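Uncharacterized protein (PDB 4XE7) is a ParM-type bacterial actin-like protein that probably binds nucleotide and polymerises into cytoskeletal filaments that segregate plasmid DNA. Local coordinates at residues V41-P47 with R89-G94. Numbering follows the deposited sequence.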
ATOM      1  N   VAL A  41      -6.721  -8.074  10.045  1.00 28.33           N
ATOM      2  CA  VAL A  41      -7.234  -8.208  11.386  1.00 23.57           C
ATOM      3  C   VAL A  41      -8.681  -8.634  11.292  1.00 26.22           C
ATOM      4  O   VAL A  41      -9.481  -7.972  10.626  1.00 23.03           O
ATOM      5  CB  VAL A  41      -7.164  -6.893  12.170  1.00 27.47           C
ATOM      6  CG1 VAL A  41      -7.702  -7.107  13.568  1.00 24.79           C
ATOM      7  CG2 VAL A  41      -5.744  -6.356  12.219  1.00 28.31           C
ATOM      8  N   ILE A  42      -9.023  -9.742  11.936  1.00 22.07           N
ATOM      9  CA  ILE A  42     -10.418 -10.170  11.977  1.00 24.74           C
ATOM     10  C   ILE A  42     -10.868 -10.442  13.416  1.00 29.67           C
ATOM     11  O   ILE A  42     -10.046 -10.622  14.313  1.00 34.14           O
ATOM     12  CB  ILE A  42     -10.642 -11.420  11.089  1.00 29.06           C
ATOM     13  CG1 ILE A  42      -9.990 -12.651  11.710  1.00 21.01           C
ATOM     14  CG2 ILE A  42     -10.122 -11.157   9.648  1.00 22.56           C
ATOM     15  CD1 ILE A  42     -10.195 -13.926  10.900  1.00 28.56           C
ATOM     16  N   ALA A  43     -12.179 -10.444  13.628  1.00 26.84           N
ATOM     17  CA  ALA A  43     -12.767 -10.709  14.945  1.00 27.41           C
ATOM     18  C   ALA A  43     -14.162 -11.300  14.761  1.00 27.70           C
ATOM     19  O   ALA A  43     -14.932 -10.806  13.935  1.00 30.66           O
ATOM     20  CB  ALA A  43     -12.819  -9.420  15.796  1.00 19.87           C
ATOM     21  N   GLU A  44     -14.485 -12.355  15.513  1.00 22.35           N
ATOM     22  CA  GLU A  44     -15.803 -12.983  15.428  1.00 29.92           C
ATOM     23  C   GLU A  44     -16.910 -11.963  15.742  1.00 33.17           C
ATOM     24  O   GLU A  44     -16.770 -11.142  16.650  1.00 30.14           O
ATOM     25  CB  GLU A  44     -15.896 -14.200  16.370  1.00 35.36           C
ATOM     26  CG  GLU A  44     -15.001 -15.404  15.970  1.00 33.33           C
ATOM     27  CD  GLU A  44     -15.332 -16.693  16.738  1.00 32.41           C
ATOM     28  OE1 GLU A  44     -16.359 -16.735  17.450  1.00 32.07           O
ATOM     29  OE2 GLU A  44     -14.580 -17.682  16.602  1.00 36.00           O
ATOM     30  N   ALA A  45     -17.997 -12.014  14.977  1.00 30.63           N
ATOM     31  CA  ALA A  45     -19.048 -10.995  15.052  1.00 30.72           C
ATOM     32  C   ALA A  45     -20.429 -11.615  15.187  1.00 30.30           C
ATOM     33  O   ALA A  45     -20.626 -12.766  14.788  1.00 34.09           O
ATOM     34  CB  ALA A  45     -18.996 -10.090  13.806  1.00 28.46           C
ATOM     35  N   PRO A  46     -21.391 -10.857  15.754  1.00 34.03           N
ATOM     36  CA  PRO A  46     -22.791 -11.293  15.827  1.00 33.24           C
ATOM     37  C   PRO A  46     -23.377 -11.526  14.438  1.00 32.22           C
ATOM     38  O   PRO A  46     -22.926 -10.910  13.463  1.00 30.12           O
ATOM     39  CB  PRO A  46     -23.503 -10.116  16.521  1.00 37.84           C
ATOM     40  CG  PRO A  46     -22.445  -9.337  17.175  1.00 40.00           C
ATOM     41  CD  PRO A  46     -21.188  -9.542  16.395  1.00 36.91           C
ATOM     42  N   PRO A  47     -24.376 -12.413  14.345  1.00 35.85           N
ATOM     43  CA  PRO A  47     -24.975 -12.767  13.050  1.00 38.80           C
ATOM     44  C   PRO A  47     -25.685 -11.588  12.381  1.00 45.19           C
ATOM     45  O   PRO A  47     -25.759 -11.523  11.154  1.00 42.98           O
ATOM     46  CB  PRO A  47     -25.967 -13.884  13.413  1.00 39.12           C
ATOM     47  CG  PRO A  47     -26.200 -13.749  14.885  1.00 39.00           C
ATOM     48  CD  PRO A  47     -24.921 -13.212  15.456  1.00 33.93           C
ATOM     49  N   ARG A  89     -20.022 -18.165  10.629  1.00 33.57           N
ATOM     50  CA  ARG A  89     -20.007 -16.957  11.451  1.00 31.63           C
ATOM     51  C   ARG A  89     -19.813 -15.692  10.650  1.00 27.67           C
ATOM     52  O   ARG A  89     -19.176 -15.703   9.591  1.00 23.96           O
ATOM     53  CB  ARG A  89     -18.866 -17.009  12.460  1.00 38.86           C
ATOM     54  CG  ARG A  89     -18.924 -18.161  13.368  1.00 51.91           C
ATOM     55  CD  ARG A  89     -17.652 -18.287  14.168  1.00 43.20           C
ATOM     56  NE  ARG A  89     -17.840 -19.387  15.095  1.00 43.99           N
ATOM     57  CZ  ARG A  89     -18.600 -19.303  16.173  1.00 60.64           C
ATOM     58  NH1 ARG A  89     -19.223 -18.164  16.463  1.00 62.98           N
ATOM     59  NH2 ARG A  89     -18.735 -20.355  16.968  1.00 71.54           N
ATOM     60  N   ALA A  90     -20.305 -14.589  11.197  1.00 25.29           N
ATOM     61  CA  ALA A  90     -19.995 -13.289  10.657  1.00 25.31           C
ATOM     62  C   ALA A  90     -18.698 -12.757  11.287  1.00 29.41           C
ATOM     63  O   ALA A  90     -18.265 -13.239  12.342  1.00 26.02           O
ATOM     64  CB  ALA A  90     -21.152 -12.331  10.892  1.00 30.84           C
ATOM     65  N   TRP A  91     -18.090 -11.767  10.632  1.00 27.89           N
ATOM     66  CA  TRP A  91     -16.775 -11.263  11.004  1.00 26.95           C
ATOM     67  C   TRP A  91     -16.689  -9.746  10.980  1.00 26.72           C
ATOM     68  O   TRP A  91     -17.279  -9.089  10.123  1.00 24.80           O
ATOM     69  CB  TRP A  91     -15.694 -11.836  10.066  1.00 21.74           C
ATOM     70  CG  TRP A  91     -15.550 -13.306  10.216  1.00 18.41           C
ATOM     71  CD1 TRP A  91     -16.209 -14.263   9.511  1.00 23.91           C
ATOM     72  CD2 TRP A  91     -14.736 -13.994  11.170  1.00 20.56           C
ATOM     73  NE1 TRP A  91     -15.865 -15.510   9.966  1.00 23.88           N
ATOM     74  CE2 TRP A  91     -14.952 -15.375  10.984  1.00 24.93           C
ATOM     75  CE3 TRP A  91     -13.845 -13.582  12.169  1.00 26.44           C
ATOM     76  CZ2 TRP A  91     -14.302 -16.349  11.746  1.00 31.08           C
ATOM     77  CZ3 TRP A  91     -13.202 -14.551  12.938  1.00 33.49           C
ATOM     78  CH2 TRP A  91     -13.434 -15.918  12.716  1.00 32.23           C
ATOM     79  N   TYR A  92     -15.943  -9.208  11.939  1.00 21.51           N
ATOM     80  CA  TYR A  92     -15.446  -7.854  11.882  1.00 29.48           C
ATOM     81  C   TYR A  92     -14.115  -7.918  11.164  1.00 29.10           C
ATOM     82  O   TYR A  92     -13.300  -8.797  11.458  1.00 26.38           O
ATOM     83  CB  TYR A  92     -15.273  -7.271  13.287  1.00 36.94           C
ATOM     84  CG  TYR A  92     -16.563  -7.082  14.050  1.00 38.79           C
ATOM     85  CD1 TYR A  92     -17.688  -6.565  13.427  1.00 34.13           C
ATOM     86  CD2 TYR A  92     -16.649  -7.413  15.399  1.00 37.56           C
ATOM     87  CE1 TYR A  92     -18.855  -6.382  14.120  1.00 29.86           C
ATOM     88  CE2 TYR A  92     -17.814  -7.235  16.100  1.00 33.91           C
ATOM     89  CZ  TYR A  92     -18.915  -6.714  15.456  1.00 38.58           C
ATOM     90  OH  TYR A  92     -20.090  -6.523  16.139  1.00 37.21           O
ATOM     91  N   VAL A  93     -13.890  -7.010  10.220  1.00 23.65           N
ATOM     92  CA  VAL A  93     -12.690  -7.079   9.389  1.00 22.44           C
ATOM     93  C   VAL A  93     -11.992  -5.733   9.298  1.00 28.92           C
ATOM     94  O   VAL A  93     -12.642  -4.716   9.096  1.00 27.27           O
ATOM     95  CB  VAL A  93     -13.025  -7.559   7.952  1.00 23.75           C
ATOM     96  CG1 VAL A  93     -11.741  -7.877   7.167  1.00 23.43           C
ATOM     97  CG2 VAL A  93     -13.929  -8.769   7.985  1.00 32.96           C
ATOM     98  N   GLY A  94     -10.668  -5.727   9.417  1.00 25.31           N
ATOM     99  CA  GLY A  94      -9.899  -4.518   9.191  1.00 20.53           C
ATOM    100  C   GLY A  94      -9.944  -3.538  10.341  1.00 27.01           C
ATOM    101  O   GLY A  94      -9.873  -3.938  11.510  1.00 29.70           O
TER
HETATM  102  O   HOH W   1     -22.103 -14.517  13.461  1.00 29.88           O
HETATM  103  O   HOH W   2     -19.309 -15.176  15.651  1.00 39.40           O
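Ala43 and Tyr92 pair in the tightly paired part of two antiparallel strands, an example of how regular strand pairing can give way to water-mediated pairing toward solvent. Tyr92 N reaches Ala43 O at 2.7 Å in a nearly straight bond (166° at the hydrogen), and Tyr92 O accepts the N-H of Ala43 in return. Two residues along each chain, beyond the Ile42-Val93 pair, Gly94 N donates to Val41 O at 2.8 Å.

The methyl of Ala45 sits squarely over the Tyr92 ring, its CB 3.6 Å from the ring centroid, a CH-pi contact. With CG anti to its own carbonyl carbon (chi1 -66°), the tyrosine extends beneath Ala45 to Pro46, whose CD lies 3.2 Å from Tyr92 OH; Tyr96 meets the same ring edge-to-face. Away from that ring, Ile42 crosses the benzo part of Trp91, CD1 3.7 Å from CZ3, while Ile128 of helix 123-140 packs against both side chains. The Glu44 side chain runs alongside the same indole, its CG against CZ3 and CH2; the indole NE1 is hydrogen-bonded to Ala86 O.

Toward Pro47 the pairing slackens. Ala45 N still donates to Ala90 O, but from well above the carbonyl plane, and the next link is made by water: one molecule bridges Ala45 O and Ala90 N, a second joins Ala45 O to Arg89 NH1. On this more solvent-facing side Glu44 OE1 hangs over a face of the guanidinium, 3.3 Å from Arg89 NH1, so the attraction is one of charge without a directed N-H; Arg89 NE is engaged by Asp85.

The contact joins strand 90-93 to strand 33-45; on its other edge, 90-93 pairs with strand 73-79 in a mixed sheet backed by helix 123-140, consistent with the sheet-and-helix architecture of an actin-like domain.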